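Local coordinates for aldehyde dehydrogenase family protein (Pseudomonas syringae pv. tomato, PDB 6X9L) that oxidises long-chain aliphatic aldehydes, probably including octanal, with NAD+ as the electron acceptor, at residues Gly235-Gly240 with Gln256-Lys261; Gln289-Pro294 with Arg389-Gly394. The protein carries 1 engineered substitution. All coordinates share one frame; numbering follows the deposited sequence.

Contact 1: residues Gly235-Gly240 with Gln256-Lys261; sequences GSNRAG and QELGGK. With NAD (nicotinamide-adenine-dinucleotide), chain D.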
ATOM      1  N   GLY A 235      10.701   3.649  10.949  1.00 39.56           N
ATOM      2  CA  GLY A 235      10.731   4.336  12.230  1.00 39.39           C
ATOM      3  C   GLY A 235       9.715   3.766  13.206  1.00 39.16           C
ATOM      4  O   GLY A 235       9.292   2.609  13.093  1.00 39.19           O
ATOM      5  N   SER A 236       9.329   4.600  14.171  1.00 39.77           N
ATOM      6  CA  SER A 236       8.415   4.166  15.208  1.00 39.55           C
ATOM      7  C   SER A 236       6.993   4.119  14.677  1.00 39.30           C
ATOM      8  O   SER A 236       6.637   4.819  13.731  1.00 39.16           O
ATOM      9  CB  SER A 236       8.473   5.110  16.409  1.00 39.77           C
ATOM     10  OG  SER A 236       7.935   6.385  16.103  1.00 39.89           O
ATOM     11  N   ASN A 237       6.175   3.280  15.305  1.00 40.19           N
ATOM     12  CA  ASN A 237       4.760   3.272  14.978  1.00 39.94           C
ATOM     13  C   ASN A 237       4.156   4.657  15.132  1.00 40.03           C
ATOM     14  O   ASN A 237       3.379   5.100  14.276  1.00 39.99           O
ATOM     15  CB  ASN A 237       4.030   2.255  15.852  1.00 39.90           C
ATOM     16  CG  ASN A 237       4.124   0.862  15.293  1.00 40.13           C
ATOM     17  OD1 ASN A 237       5.181   0.227  15.352  1.00 40.48           O
ATOM     18  ND2 ASN A 237       3.026   0.379  14.719  1.00 40.12           N
ATOM     19  N   ARG A 238       4.516   5.369  16.203  1.00 55.12           N
ATOM     20  CA  ARG A 238       3.948   6.702  16.385  1.00 55.68           C
ATOM     21  C   ARG A 238       4.206   7.579  15.161  1.00 55.87           C
ATOM     22  O   ARG A 238       3.289   8.234  14.646  1.00 56.27           O
ATOM     23  CB  ARG A 238       4.498   7.361  17.643  1.00 56.19           C
ATOM     24  CG  ARG A 238       3.658   8.547  18.090  1.00 56.99           C
ATOM     25  CD  ARG A 238       4.458   9.544  18.939  1.00 57.84           C
ATOM     26  NE  ARG A 238       5.020  10.618  18.112  1.00 58.50           N
ATOM     27  CZ  ARG A 238       6.265  10.635  17.637  1.00 58.47           C
ATOM     28  NH1 ARG A 238       7.107   9.641  17.919  1.00 57.94           N
ATOM     29  NH2 ARG A 238       6.665  11.652  16.879  1.00 59.05           N
ATOM     30  N   ALA A 239       5.444   7.567  14.657  1.00 36.51           N
ATOM     31  CA  ALA A 239       5.787   8.378  13.492  1.00 36.63           C
ATOM     32  C   ALA A 239       5.174   7.808  12.218  1.00 36.24           C
ATOM     33  O   ALA A 239       4.719   8.565  11.352  1.00 36.41           O
ATOM     34  CB  ALA A 239       7.307   8.492  13.355  1.00 36.63           C
ATOM     35  N   GLY A 240       5.142   6.480  12.092  1.00 37.91           N
ATOM     36  CA  GLY A 240       4.570   5.875  10.902  1.00 37.67           C
ATOM     37  C   GLY A 240       3.130   6.290  10.682  1.00 37.89           C
ATOM     38  O   GLY A 240       2.718   6.596   9.559  1.00 38.07           O
ATOM     39  N   GLN A 256       5.859   1.614   4.997  1.00 40.66           N
ATOM     40  CA  GLN A 256       6.171   1.726   6.423  1.00 40.52           C
ATOM     41  C   GLN A 256       6.826   0.457   6.949  1.00 41.24           C
ATOM     42  O   GLN A 256       6.325  -0.649   6.736  1.00 41.85           O
ATOM     43  CB  GLN A 256       4.917   2.019   7.255  1.00 40.08           C
ATOM     44  CG  GLN A 256       4.136   3.234   6.795  1.00 39.69           C
ATOM     45  CD  GLN A 256       2.705   3.185   7.267  1.00 39.66           C
ATOM     46  OE1 GLN A 256       1.905   2.386   6.765  1.00 39.88           O
ATOM     47  NE2 GLN A 256       2.372   4.032   8.243  1.00 39.49           N
ATOM     48  N   GLU A 257       7.942   0.636   7.637  1.00 41.12           N
ATOM     49  CA  GLU A 257       8.663  -0.409   8.342  1.00 42.08           C
ATOM     50  C   GLU A 257       8.725   0.062   9.787  1.00 41.48           C
ATOM     51  O   GLU A 257       9.464   1.007  10.099  1.00 41.14           O
ATOM     52  CB  GLU A 257      10.061  -0.600   7.769  1.00 43.25           C
ATOM     53  CG  GLU A 257      10.116  -0.945   6.301  1.00 44.12           C
ATOM     54  CD  GLU A 257      10.160  -2.444   6.079  1.00 45.72           C
ATOM     55  OE1 GLU A 257      10.211  -3.166   7.099  1.00 46.33           O
ATOM     56  OE2 GLU A 257      10.135  -2.893   4.905  1.00 45.98           O
ATOM     57  N   LEU A 258       7.939  -0.581  10.664  1.00 31.47           N
ATOM     58  CA  LEU A 258       7.792  -0.074  12.027  1.00 30.79           C
ATOM     59  C   LEU A 258       8.256  -1.061  13.098  1.00 31.36           C
ATOM     60  O   LEU A 258       9.194  -1.842  12.879  1.00 32.17           O
ATOM     61  CB  LEU A 258       6.334   0.317  12.254  1.00 30.12           C
ATOM     62  CG  LEU A 258       5.696   1.057  11.075  1.00 29.81           C
ATOM     63  CD1 LEU A 258       4.280   1.411  11.421  1.00 29.50           C
ATOM     64  CD2 LEU A 258       6.487   2.315  10.673  1.00 29.61           C
ATOM     65  N   GLY A 259       7.593  -1.049  14.257  1.00 43.06           N
ATOM     66  CA  GLY A 259       8.059  -1.795  15.412  1.00 43.38           C
ATOM     67  C   GLY A 259       7.903  -3.302  15.278  1.00 44.01           C
ATOM     68  O   GLY A 259       7.272  -3.822  14.355  1.00 44.43           O
ATOM     69  N   GLY A 260       8.503  -4.014  16.238  1.00 32.08           N
ATOM     70  CA  GLY A 260       8.370  -5.459  16.334  1.00 32.54           C
ATOM     71  C   GLY A 260       8.596  -5.974  17.743  1.00 32.50           C
ATOM     72  O   GLY A 260       9.094  -5.264  18.625  1.00 32.21           O
ATOM     73  N   LYS A 261       8.177  -7.220  17.956  1.00 42.89           N
ATOM     74  CA  LYS A 261       8.395  -7.967  19.200  1.00 43.01           C
ATOM     75  C   LYS A 261       8.638  -9.425  18.805  1.00 43.91           C
ATOM     76  O   LYS A 261       7.862 -10.328  19.108  1.00 44.22           O
ATOM     77  CB  LYS A 261       7.207  -7.878  20.156  1.00 42.56           C
ATOM     78  CG  LYS A 261       7.481  -7.213  21.464  1.00 42.26           C
ATOM     79  CD  LYS A 261       8.515  -7.914  22.331  1.00 42.51           C
ATOM     80  CE  LYS A 261       8.978  -6.895  23.354  1.00 42.26           C
ATOM     81  NZ  LYS A 261       9.743  -7.419  24.491  1.00 42.58           N
TER
HETATM   82  PA  NAD D 702      11.221   7.367  15.068  1.00 30.16           P
HETATM   83  O1A NAD D 702       9.904   6.788  14.690  1.00 28.20           O
HETATM   84  O2A NAD D 702      11.181   8.166  16.313  1.00 31.14           O
HETATM   85  O5B NAD D 702      11.842   8.244  13.857  1.00 29.68           O
HETATM   86  C5B NAD D 702      12.058   7.680  12.577  1.00 28.55           C
HETATM   87  C4B NAD D 702      12.226   8.791  11.531  1.00 26.47           C
HETATM   88  O4B NAD D 702      11.033   9.546  11.470  1.00 25.69           O
HETATM   89  C3B NAD D 702      13.317   9.793  11.883  1.00 27.48           C
HETATM   90  O3B NAD D 702      13.943  10.203  10.674  1.00 24.94           O
HETATM   91  C2B NAD D 702      12.566  10.964  12.493  1.00 28.59           C
HETATM   92  O2B NAD D 702      13.215  12.202  12.301  1.00 31.06           O
HETATM   93  C1B NAD D 702      11.309  10.927  11.670  1.00 27.32           C
HETATM   94  N9A NAD D 702      10.134  11.461  12.347  1.00 26.35           N
HETATM   95  C8A NAD D 702       9.857  11.508  13.697  1.00 27.52           C
HETATM   96  N7A NAD D 702       8.614  12.031  13.831  1.00 29.18           N
HETATM   97  C5A NAD D 702       8.117  12.310  12.603  1.00 29.92           C
HETATM   98  C6A NAD D 702       6.914  12.844  12.169  1.00 31.54           C
HETATM   99  N6A NAD D 702       5.923  13.045  13.036  1.00 33.16           N
HETATM  100  N1A NAD D 702       6.698  12.989  10.815  1.00 28.66           N
HETATM  101  C2A NAD D 702       7.655  12.614   9.902  1.00 31.21           C
HETATM  102  N3A NAD D 702       8.852  12.081  10.334  1.00 26.74           N
HETATM  103  C4A NAD D 702       9.065  11.944  11.663  1.00 27.40           C
HETATM  104  O3  NAD D 702      12.295   6.167  15.074  1.00 35.97           O
HETATM  105  PN  NAD D 702      13.123   5.558  16.311  1.00 43.35           P
HETATM  106  O1N NAD D 702      12.180   4.972  17.294  1.00 43.32           O
HETATM  107  O2N NAD D 702      14.130   6.535  16.761  1.00 46.15           O
HETATM  108  O5D NAD D 702      13.800   4.384  15.399  1.00 35.80           O
HETATM  109  C5D NAD D 702      13.781   3.055  15.859  1.00 26.13           C
HETATM  110  C4D NAD D 702      12.472   2.400  15.412  1.00 25.78           C
HETATM  111  O4D NAD D 702      12.540   2.085  14.031  1.00 29.74           O
HETATM  112  C3D NAD D 702      12.246   1.093  16.147  1.00 27.12           C
HETATM  113  O3D NAD D 702      10.867   0.922  16.357  1.00 28.21           O
HETATM  114  C2D NAD D 702      12.685   0.075  15.127  1.00 26.26           C
HETATM  115  O2D NAD D 702      12.092  -1.190  15.334  1.00 30.05           O
HETATM  116  C1D NAD D 702      12.213   0.726  13.830  1.00 24.96           C
HETATM  117  N1N NAD D 702      12.914   0.074  12.718  1.00 27.90           N
HETATM  118  C2N NAD D 702      12.205  -0.691  11.833  1.00 26.51           C
HETATM  119  C3N NAD D 702      12.860  -1.357  10.806  1.00 29.75           C
HETATM  120  C7N NAD D 702      12.131  -2.221   9.825  1.00 27.07           C
HETATM  121  O7N NAD D 702      12.833  -2.584   8.663  1.00 27.13           O
HETATM  122  N7N NAD D 702      10.883  -2.642  10.047  1.00 24.34           N
HETATM  123  C4N NAD D 702      14.240  -1.248  10.683  1.00 32.89           C
HETATM  124  C5N NAD D 702      14.949  -0.477  11.593  1.00 30.75           C
HETATM  125  C6N NAD D 702      14.276   0.175  12.619  1.00 30.55           C

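Contact 2: residues Gln289-Pro294 with Arg389-Gly394; sequences QSASAP and REEIFG. Engineered in segment 289-294: Ala291 (natural residue Cys). With NAD (nicotinamide-adenine-dinucleotide), chain D; OYA (octanal), chain C.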
ATOM      1  N   GLN A 289      19.105  -2.684  19.565  1.00 42.20           N
ATOM      2  CA  GLN A 289      18.513  -1.567  18.829  1.00 41.99           C
ATOM      3  C   GLN A 289      18.219  -2.004  17.395  1.00 42.23           C
ATOM      4  O   GLN A 289      18.859  -1.593  16.429  1.00 42.39           O
ATOM      5  CB  GLN A 289      19.425  -0.355  18.883  1.00 42.07           C
ATOM      6  CG  GLN A 289      19.660   0.181  20.292  1.00 42.10           C
ATOM      7  CD  GLN A 289      20.814   1.161  20.341  1.00 42.27           C
ATOM      8  OE1 GLN A 289      20.692   2.274  20.861  1.00 42.21           O
ATOM      9  NE2 GLN A 289      21.941   0.756  19.782  1.00 42.52           N
ATOM     10  N   SER A 290      17.208  -2.864  17.283  1.00 48.33           N
ATOM     11  CA  SER A 290      16.838  -3.478  16.015  1.00 48.61           C
ATOM     12  C   SER A 290      15.405  -3.998  16.107  1.00 48.66           C
ATOM     13  O   SER A 290      15.071  -4.766  17.020  1.00 48.58           O
ATOM     14  CB  SER A 290      17.805  -4.595  15.685  1.00 49.13           C
ATOM     15  OG  SER A 290      17.241  -5.425  14.712  1.00 49.81           O
ATOM     16  N   ALA A 291      14.556  -3.571  15.166  1.00 44.18           N
ATOM     17  CA  ALA A 291      13.131  -3.891  15.248  1.00 43.89           C
ATOM     18  C   ALA A 291      12.872  -5.392  15.115  1.00 44.49           C
ATOM     19  O   ALA A 291      11.931  -5.926  15.710  1.00 44.42           O
ATOM     20  CB  ALA A 291      12.361  -3.120  14.166  1.00 43.61           C
ATOM     21  N   SER A 292      13.665  -6.086  14.315  1.00 46.49           N
ATOM     22  CA  SER A 292      13.402  -7.493  14.082  1.00 47.14           C
ATOM     23  C   SER A 292      14.072  -8.399  15.111  1.00 47.20           C
ATOM     24  O   SER A 292      13.949  -9.625  15.005  1.00 47.82           O
ATOM     25  CB  SER A 292      13.845  -7.874  12.669  1.00 47.90           C
ATOM     26  OG  SER A 292      15.176  -7.480  12.448  1.00 47.92           O
ATOM     27  N   ALA A 293      14.755  -7.835  16.099  1.00 46.27           N
ATOM     28  CA  ALA A 293      15.475  -8.656  17.060  1.00 46.46           C
ATOM     29  C   ALA A 293      14.519  -9.612  17.782  1.00 46.68           C
ATOM     30  O   ALA A 293      13.419  -9.212  18.195  1.00 46.45           O
ATOM     31  CB  ALA A 293      16.211  -7.773  18.069  1.00 45.97           C
ATOM     32  N   PRO A 294      14.904 -10.880  17.949  1.00 40.05           N
ATOM     33  CA  PRO A 294      14.102 -11.904  18.671  1.00 40.14           C
ATOM     34  C   PRO A 294      14.173 -11.798  20.194  1.00 39.69           C
ATOM     35  O   PRO A 294      14.846 -12.553  20.891  1.00 39.87           O
ATOM     36  CB  PRO A 294      14.709 -13.216  18.165  1.00 40.84           C
ATOM     37  CG  PRO A 294      16.143 -12.862  17.833  1.00 40.89           C
ATOM     38  CD  PRO A 294      16.130 -11.437  17.359  1.00 40.48           C
ATOM     39  N   ARG A 389       4.766  -7.077  25.768  1.00 59.40           N
ATOM     40  CA  ARG A 389       3.949  -6.517  24.699  1.00 58.76           C
ATOM     41  C   ARG A 389       4.627  -5.388  23.944  1.00 56.09           C
ATOM     42  O   ARG A 389       4.330  -5.188  22.763  1.00 55.10           O
ATOM     43  CB  ARG A 389       2.624  -5.987  25.259  1.00 61.09           C
ATOM     44  CG  ARG A 389       1.610  -7.057  25.599  1.00 62.92           C
ATOM     45  CD  ARG A 389       0.489  -6.510  26.453  1.00 64.57           C
ATOM     46  NE  ARG A 389      -0.659  -7.408  26.416  1.00 65.69           N
ATOM     47  CZ  ARG A 389      -1.825  -7.151  26.997  1.00 66.78           C
ATOM     48  NH1 ARG A 389      -1.989  -6.011  27.658  1.00 67.05           N
ATOM     49  NH2 ARG A 389      -2.825  -8.026  26.918  1.00 67.42           N
ATOM     50  N   GLU A 390       5.514  -4.644  24.594  1.00 48.44           N
ATOM     51  CA  GLU A 390       6.048  -3.402  24.054  1.00 46.06           C
ATOM     52  C   GLU A 390       7.492  -3.568  23.591  1.00 42.73           C
ATOM     53  O   GLU A 390       8.319  -4.177  24.278  1.00 42.03           O
ATOM     54  CB  GLU A 390       5.979  -2.286  25.094  1.00 47.30           C
ATOM     55  CG  GLU A 390       4.578  -1.900  25.522  1.00 51.30           C
ATOM     56  CD  GLU A 390       4.603  -0.950  26.705  1.00 53.85           C
ATOM     57  OE1 GLU A 390       5.519  -0.108  26.757  1.00 51.51           O
ATOM     58  OE2 GLU A 390       3.732  -1.058  27.594  1.00 55.73           O
ATOM     59  N   GLU A 391       7.784  -3.019  22.421  1.00 52.56           N
ATOM     60  CA  GLU A 391       9.148  -3.013  21.929  1.00 49.92           C
ATOM     61  C   GLU A 391       9.994  -2.143  22.851  1.00 48.43           C
ATOM     62  O   GLU A 391       9.575  -1.041  23.228  1.00 49.01           O
ATOM     63  CB  GLU A 391       9.183  -2.493  20.498  1.00 48.98           C
ATOM     64  CG  GLU A 391      10.566  -2.434  19.895  1.00 46.94           C
ATOM     65  CD  GLU A 391      10.529  -1.960  18.448  1.00 46.62           C
ATOM     66  OE1 GLU A 391       9.742  -1.036  18.137  1.00 47.11           O
ATOM     67  OE2 GLU A 391      11.277  -2.531  17.627  1.00 46.29           O
ATOM     68  N   ILE A 392      11.168  -2.639  23.225  1.00 49.40           N
ATOM     69  CA  ILE A 392      12.024  -1.942  24.165  1.00 47.96           C
ATOM     70  C   ILE A 392      13.183  -1.243  23.466  1.00 46.01           C
ATOM     71  O   ILE A 392      13.617  -0.170  23.896  1.00 45.50           O
ATOM     72  CB  ILE A 392      12.540  -2.924  25.232  1.00 48.04           C
ATOM     73  CG1 ILE A 392      11.365  -3.471  26.049  1.00 50.48           C
ATOM     74  CG2 ILE A 392      13.559  -2.230  26.115  1.00 46.47           C
ATOM     75  CD1 ILE A 392      11.703  -4.724  26.828  1.00 51.37           C
ATOM     76  N   PHE A 393      13.685  -1.841  22.395  1.00 36.08           N
ATOM     77  CA  PHE A 393      14.767  -1.261  21.602  1.00 34.80           C
ATOM     78  C   PHE A 393      16.025  -1.055  22.439  1.00 33.97           C
ATOM     79  O   PHE A 393      16.719  -0.051  22.324  1.00 33.29           O
ATOM     80  CB  PHE A 393      14.328   0.034  20.924  1.00 34.63           C
ATOM     81  CG  PHE A 393      14.686   0.086  19.478  1.00 34.56           C
ATOM     82  CD1 PHE A 393      14.204  -0.879  18.602  1.00 35.46           C
ATOM     83  CD2 PHE A 393      15.569   1.051  18.999  1.00 34.03           C
ATOM     84  CE1 PHE A 393      14.558  -0.862  17.245  1.00 35.77           C
ATOM     85  CE2 PHE A 393      15.926   1.092  17.658  1.00 34.29           C
ATOM     86  CZ  PHE A 393      15.423   0.129  16.773  1.00 35.13           C
ATOM     87  N   GLY A 394      16.326  -2.040  23.272  1.00 50.78           N
ATOM     88  CA  GLY A 394      17.547  -2.105  24.033  1.00 50.59           C
ATOM     89  C   GLY A 394      17.797  -3.564  24.354  1.00 52.22           C
ATOM     90  O   GLY A 394      17.030  -4.442  23.941  1.00 53.60           O
TER
HETATM   91  PA  NAD D 702      11.221   7.367  15.068  1.00 30.16           P
HETATM   92  O1A NAD D 702       9.904   6.788  14.690  1.00 28.20           O
HETATM   93  O2A NAD D 702      11.181   8.166  16.313  1.00 31.14           O
HETATM   94  O5B NAD D 702      11.842   8.244  13.857  1.00 29.68           O
HETATM   95  C5B NAD D 702      12.058   7.680  12.577  1.00 28.55           C
HETATM   96  C4B NAD D 702      12.226   8.791  11.531  1.00 26.47           C
HETATM   97  O4B NAD D 702      11.033   9.546  11.470  1.00 25.69           O
HETATM   98  C3B NAD D 702      13.317   9.793  11.883  1.00 27.48           C
HETATM   99  O3B NAD D 702      13.943  10.203  10.674  1.00 24.94           O
HETATM  100  C2B NAD D 702      12.566  10.964  12.493  1.00 28.59           C
HETATM  101  O2B NAD D 702      13.215  12.202  12.301  1.00 31.06           O
HETATM  102  C1B NAD D 702      11.309  10.927  11.670  1.00 27.32           C
HETATM  103  N9A NAD D 702      10.134  11.461  12.347  1.00 26.35           N
HETATM  104  C8A NAD D 702       9.857  11.508  13.697  1.00 27.52           C
HETATM  105  N7A NAD D 702       8.614  12.031  13.831  1.00 29.18           N
HETATM  106  C5A NAD D 702       8.117  12.310  12.603  1.00 29.92           C
HETATM  107  C6A NAD D 702       6.914  12.844  12.169  1.00 31.54           C
HETATM  108  N6A NAD D 702       5.923  13.045  13.036  1.00 33.16           N
HETATM  109  N1A NAD D 702       6.698  12.989  10.815  1.00 28.66           N
HETATM  110  C2A NAD D 702       7.655  12.614   9.902  1.00 31.21           C
HETATM  111  N3A NAD D 702       8.852  12.081  10.334  1.00 26.74           N
HETATM  112  C4A NAD D 702       9.065  11.944  11.663  1.00 27.40           C
HETATM  113  O3  NAD D 702      12.295   6.167  15.074  1.00 35.97           O
HETATM  114  PN  NAD D 702      13.123   5.558  16.311  1.00 43.35           P
HETATM  115  O1N NAD D 702      12.180   4.972  17.294  1.00 43.32           O
HETATM  116  O2N NAD D 702      14.130   6.535  16.761  1.00 46.15           O
HETATM  117  O5D NAD D 702      13.800   4.384  15.399  1.00 35.80           O
HETATM  118  C5D NAD D 702      13.781   3.055  15.859  1.00 26.13           C
HETATM  119  C4D NAD D 702      12.472   2.400  15.412  1.00 25.78           C
HETATM  120  O4D NAD D 702      12.540   2.085  14.031  1.00 29.74           O
HETATM  121  C3D NAD D 702      12.246   1.093  16.147  1.00 27.12           C
HETATM  122  O3D NAD D 702      10.867   0.922  16.357  1.00 28.21           O
HETATM  123  C2D NAD D 702      12.685   0.075  15.127  1.00 26.26           C
HETATM  124  O2D NAD D 702      12.092  -1.190  15.334  1.00 30.05           O
HETATM  125  C1D NAD D 702      12.213   0.726  13.830  1.00 24.96           C
HETATM  126  N1N NAD D 702      12.914   0.074  12.718  1.00 27.90           N
HETATM  127  C2N NAD D 702      12.205  -0.691  11.833  1.00 26.51           C
HETATM  128  C3N NAD D 702      12.860  -1.357  10.806  1.00 29.75           C
HETATM  129  C7N NAD D 702      12.131  -2.221   9.825  1.00 27.07           C
HETATM  130  O7N NAD D 702      12.833  -2.584   8.663  1.00 27.13           O
HETATM  131  N7N NAD D 702      10.883  -2.642  10.047  1.00 24.34           N
HETATM  132  C4N NAD D 702      14.240  -1.248  10.683  1.00 32.89           C
HETATM  133  C5N NAD D 702      14.949  -0.477  11.593  1.00 30.75           C
HETATM  134  C6N NAD D 702      14.276   0.175  12.619  1.00 30.55           C
HETATM  135  C14 OYA C 701      21.793  -9.733  10.647  1.00 56.33           C
HETATM  136  C5  OYA C 701      20.853  -8.599  11.015  1.00 58.83           C
HETATM  137  C6  OYA C 701      20.785  -7.623   9.856  1.00 61.75           C
HETATM  138  C11 OYA C 701      20.264  -6.293  10.348  1.00 55.40           C
HETATM  139  C7  OYA C 701      18.747  -6.293  10.417  1.00 54.17           C
HETATM  140  C8  OYA C 701      18.312  -4.884  10.813  1.00 54.66           C
HETATM  141  C9  OYA C 701      16.838  -4.620  10.528  1.00 59.15           C
HETATM  142  C10 OYA C 701      16.055  -4.438  11.813  1.00 59.90           C
HETATM  143  OAB OYA C 701      15.984  -3.340  12.324  1.00 58.11           O

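Contact 1: residues Gly235-Gly240 with Gln256-Lys261
The beta-alpha-beta unit formed by strand 230-234, helix 237-247 and strand 253-257 closes at its cofactor end, where Gly235 N donates to Glu257 O at 3.0 Å. One residue on, Leu258 CA approaches Gly235 O at 3.3 Å in a CA-H...O contact, which keeps the two backbones side by side where strands 230-234 and 253-257 run out. Asn237, with CG beside its own backbone N (chi1 -83°), swings OD1 back to accept from Gly259 N at 2.9 Å; the N-H...O angle is 153° and the donor is tilted 23° from the carbonyl plane. Leu258 lies across this amide, its CD1 3.7 Å from Asn237 ND2, while its CD2 reaches Gly240 CA at 4.0 Å, where no side chain intervenes. Gln256 NE2 gives Gly240 O a weak bond; its OE1 is held by Asn464. In this Rossmann-like NAD-binding domain, Gly235, Ser236 and Gly240 match the G-S-x-x-x-G sequence of aldehyde dehydrogenases. Ser236 is the N-cap of helix 237-247: OG accepts from Ala239 N at 3.1 Å. Its N and OG also face NAD O1A, whose position is less certain, and the helix start would be expected to stabilise the phosphate charge. Farther along NAD, the carboxamide N7N makes weak bonds to Glu257 OE1 and Leu258 O. Val251 of the second subunit packs on both Asn237 and Leu258.

Contact 2: residues Gln289-Pro294 with Arg389-Gly394
Phe393 and Gln289 meet through ring packing, with no hydrogen bond between the segments. Gln289 CA sits over the Phe393 ring, 3.9 Å from its centroid and 11° off the normal, a CH-pi contact; Ser290 N lies over the same face, 3.3 Å from Phe393 CE1. The opposite face carries NAD C3D, offset toward the rim, so the ring is layered between backbone and nicotinamide ribose. Ala291 CA comes in at the ring edge.

The polar contacts go to the ligands. Glu391 stretches out, CG anti to the backbone N (chi1 179°), and presents its carboxylate to the ribose diol: OE1 accepts from NAD O3D at 2.9 Å, and OE2 from O2D, an atom placed with less certainty. Ala291, engineered in place of the natural Cys, donates from N to octanal OAB at 3.2 Å. Ser290 OG and Ser292 OG lie near the aldehyde carbon, OG of Ser292 being 3.2 Å from octanal C10.

Asn159 also lines the octanal pocket and bonds Gln289 O through ND2. An aldehyde oxygen facing Ala291 N is consistent with the oxyanion hole of this family, where the catalytic cysteine's N-H and an asparagine amide would stabilise negative charge on that oxygen.

Overall arrangement
From the N terminus, contact 1 comes first: it closes a short loop of 15 residues between Gly240 and Gln256. The chain then leaves the NAD-binding sheet along 258-261, enters the seven-stranded sheet at strand 263-266 and runs through helix 272-284 to residues 289-294. Contact 2 closes a much larger loop of 94 residues, which includes helix 336-351, before strand 396-402. The two loops follow in series, neither nesting nor crossing. Their centres are nonetheless about 11 Å apart, and they touch where Gly259 CA meets Glu391 OE1 at 3.3 Å. Both border NAD, tying the cofactor-binding sheet to the seven-stranded sheet of the catalytic domain, whose loops 289-294 and 389-394 form contact 2.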